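Local coordinates for protein alkylhalidase CmlS (Streptomyces venezuelae, PDB 3I3L) that is a flavin-dependent halogenase of chloramphenicol biosynthesis that carries a covalently bound FAD, at residues E303-D308 / W358-Y363. Numbering follows the deposited sequence.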
loop_
_atom_site.group_PDB
_atom_site.type_symbol
_atom_site.label_atom_id
_atom_site.label_comp_id
_atom_site.label_asym_id
_atom_site.label_seq_id
_atom_site.Cartn_x
_atom_site.Cartn_y
_atom_site.Cartn_z
ATOM N N GLU A 303 14.764 3.901 9.651
ATOM C CA GLU A 303 14.656 4.416 10.991
ATOM C C GLU A 303 13.957 5.779 10.949
ATOM O O GLU A 303 13.238 6.121 11.885
ATOM C CB GLU A 303 16.065 4.565 11.575
ATOM C CG GLU A 303 16.132 4.871 13.017
ATOM C CD GLU A 303 17.581 4.808 13.604
ATOM O OE1 GLU A 303 18.587 4.646 12.845
ATOM O OE2 GLU A 303 17.692 4.885 14.861
ATOM N N VAL A 304 14.173 6.535 9.868
ATOM C CA VAL A 304 13.705 7.934 9.737
ATOM C C VAL A 304 13.021 8.159 8.380
ATOM O O VAL A 304 13.657 8.093 7.355
ATOM C CB VAL A 304 14.893 8.964 9.943
ATOM C CG1 VAL A 304 14.396 10.441 10.049
ATOM C CG2 VAL A 304 15.691 8.649 11.262
ATOM N N PHE A 305 11.718 8.425 8.377
ATOM C CA PHE A 305 11.026 8.669 7.093
ATOM C C PHE A 305 11.166 10.161 6.716
ATOM O O PHE A 305 11.100 10.498 5.551
ATOM C CB PHE A 305 9.543 8.284 7.190
ATOM C CG PHE A 305 9.306 6.800 7.306
ATOM C CD1 PHE A 305 9.097 6.041 6.172
ATOM C CD2 PHE A 305 9.344 6.153 8.528
ATOM C CE1 PHE A 305 8.850 4.656 6.291
ATOM C CE2 PHE A 305 9.133 4.783 8.611
ATOM C CZ PHE A 305 8.896 4.057 7.533
ATOM N N SER A 306 11.393 11.013 7.684
ATOM C CA SER A 306 11.639 12.437 7.400
ATOM C C SER A 306 12.105 13.090 8.732
ATOM O O SER A 306 11.776 12.634 9.815
ATOM C CB SER A 306 10.322 13.101 6.952
ATOM O OG SER A 306 9.413 13.232 8.068
ATOM N N ALA A 307 12.849 14.175 8.609
ATOM C CA ALA A 307 13.295 14.977 9.733
ATOM C C ALA A 307 13.777 16.313 9.147
ATOM O O ALA A 307 14.114 16.374 7.978
ATOM C CB ALA A 307 14.485 14.302 10.449
ATOM N N ASP A 308 13.839 17.338 9.965
ATOM C CA ASP A 308 14.482 18.591 9.568
ATOM C C ASP A 308 13.955 19.134 8.212
ATOM O O ASP A 308 12.780 19.457 8.072
ATOM C CB ASP A 308 15.993 18.346 9.535
ATOM C CG ASP A 308 16.551 17.894 10.898
ATOM O OD1 ASP A 308 16.051 18.357 11.943
ATOM O OD2 ASP A 308 17.515 17.081 10.909
ATOM N N TRP A 358 4.032 13.106 12.657
ATOM C CA TRP A 358 2.901 12.579 11.948
ATOM C C TRP A 358 3.329 11.840 10.638
ATOM O O TRP A 358 2.814 10.768 10.322
ATOM C CB TRP A 358 1.830 13.657 11.691
ATOM C CG TRP A 358 0.801 13.197 10.682
ATOM C CD1 TRP A 358 -0.343 12.495 10.940
ATOM C CD2 TRP A 358 0.827 13.402 9.248
ATOM N NE1 TRP A 358 -1.036 12.276 9.785
ATOM C CE2 TRP A 358 -0.324 12.776 8.722
ATOM C CE3 TRP A 358 1.701 14.048 8.377
ATOM C CZ2 TRP A 358 -0.616 12.773 7.359
ATOM C CZ3 TRP A 358 1.419 14.032 7.023
ATOM C CH2 TRP A 358 0.268 13.428 6.530
ATOM N N TYR A 359 4.231 12.428 9.862
ATOM C CA TYR A 359 4.663 11.771 8.617
ATOM C C TYR A 359 5.340 10.403 8.942
ATOM O O TYR A 359 5.076 9.432 8.277
ATOM C CB TYR A 359 5.623 12.689 7.826
ATOM C CG TYR A 359 6.000 12.135 6.452
ATOM C CD1 TYR A 359 5.137 12.266 5.350
ATOM C CD2 TYR A 359 7.177 11.422 6.287
ATOM C CE1 TYR A 359 5.478 11.695 4.089
ATOM C CE2 TYR A 359 7.548 10.894 5.068
ATOM C CZ TYR A 359 6.700 11.036 3.968
ATOM O OH TYR A 359 7.079 10.475 2.754
ATOM N N ASN A 360 6.180 10.364 9.998
ATOM C CA ASN A 360 6.890 9.134 10.365
ATOM C C ASN A 360 5.943 8.042 10.874
ATOM O O ASN A 360 6.001 6.894 10.421
ATOM C CB ASN A 360 7.960 9.397 11.453
ATOM C CG ASN A 360 9.209 10.006 10.897
ATOM O OD1 ASN A 360 10.162 9.280 10.604
ATOM N ND2 ASN A 360 9.225 11.361 10.740
ATOM N N ARG A 361 5.051 8.417 11.788
ATOM C CA ARG A 361 4.073 7.471 12.330
ATOM C C ARG A 361 3.195 6.887 11.234
ATOM O O ARG A 361 2.986 5.675 11.164
ATOM C CB ARG A 361 3.200 8.160 13.351
ATOM C CG ARG A 361 2.036 7.329 13.793
ATOM C CD ARG A 361 1.202 8.129 14.828
ATOM N NE ARG A 361 0.354 7.226 15.600
ATOM C CZ ARG A 361 -0.969 7.192 15.529
ATOM N NH1 ARG A 361 -1.590 8.010 14.688
ATOM N NH2 ARG A 361 -1.665 6.336 16.303
ATOM N N THR A 362 2.708 7.739 10.362
ATOM C CA THR A 362 1.763 7.323 9.361
ATOM C C THR A 362 2.410 6.365 8.392
ATOM O O THR A 362 1.798 5.355 8.022
ATOM C CB THR A 362 1.123 8.575 8.615
ATOM O OG1 THR A 362 0.172 9.185 9.502
ATOM C CG2 THR A 362 0.332 8.158 7.447
ATOM N N TYR A 363 3.623 6.667 7.940
ATOM C CA TYR A 363 4.305 5.767 6.962
ATOM C C TYR A 363 4.676 4.449 7.626
ATOM O O TYR A 363 4.577 3.388 7.009
ATOM C CB TYR A 363 5.581 6.416 6.382
ATOM C CG TYR A 363 5.824 6.160 4.905
ATOM C CD1 TYR A 363 6.576 7.059 4.135
ATOM C CD2 TYR A 363 5.360 5.010 4.303
ATOM C CE1 TYR A 363 6.853 6.798 2.768
ATOM C CE2 TYR A 363 5.636 4.722 2.989
ATOM C CZ TYR A 363 6.383 5.609 2.226
ATOM O OH TYR A 363 6.571 5.313 0.889
#
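Asn360 reaches from helix 352-382 and grips the backbone at the start of the short strand 306-307 and at Phe305 just before it. Its amide oxygen OD1 accepts the Phe305 N-H at 2.8 Å, while ND2 donates to Ser306 O at 3.0 Å in a nearly straight bond (173°) lying in the amide plane. ND2 also bonds the His356 carbonyl one helical turn back, which helps fix the rotation of the amide. Replacing Asn360 by an alanine removes both amide atoms and is likely to leave Phe305 N and Ser306 O without their mates on the helix.

The Phe305 side chain runs along the helix toward Tyr363, itself about 7 Å from the FAD. CB meets Asn360 OD1 at 3.6 Å and, a little farther off, CE2 of Tyr359. With CG anti to the carbonyl carbon (chi1 -69°), the ring is laid against the helix, and Tyr363 CB makes a CH-pi contact over its face, 3.9 Å from CG. The CD2 edge faces Asn360 OD1, which lies in the ring plane, and CE2 nears Asn360 O; CD1 comes to 3.4 Å from Tyr363 CD1 and CE1 rests over the Tyr363 ring. The two rings are slid apart, their planes 29° from parallel. Ser306 CB packs on CD2 of Tyr359, and its OG bonds His356 ND1. An outermost, antiparallel strand of the mixed sheet, consistent with a Rossmann-type FAD-binding fold, is thus joined to the long helix by an amide that pairs buried backbone N-H and C=O groups, while Phe305 adds apolar and CH-pi packing.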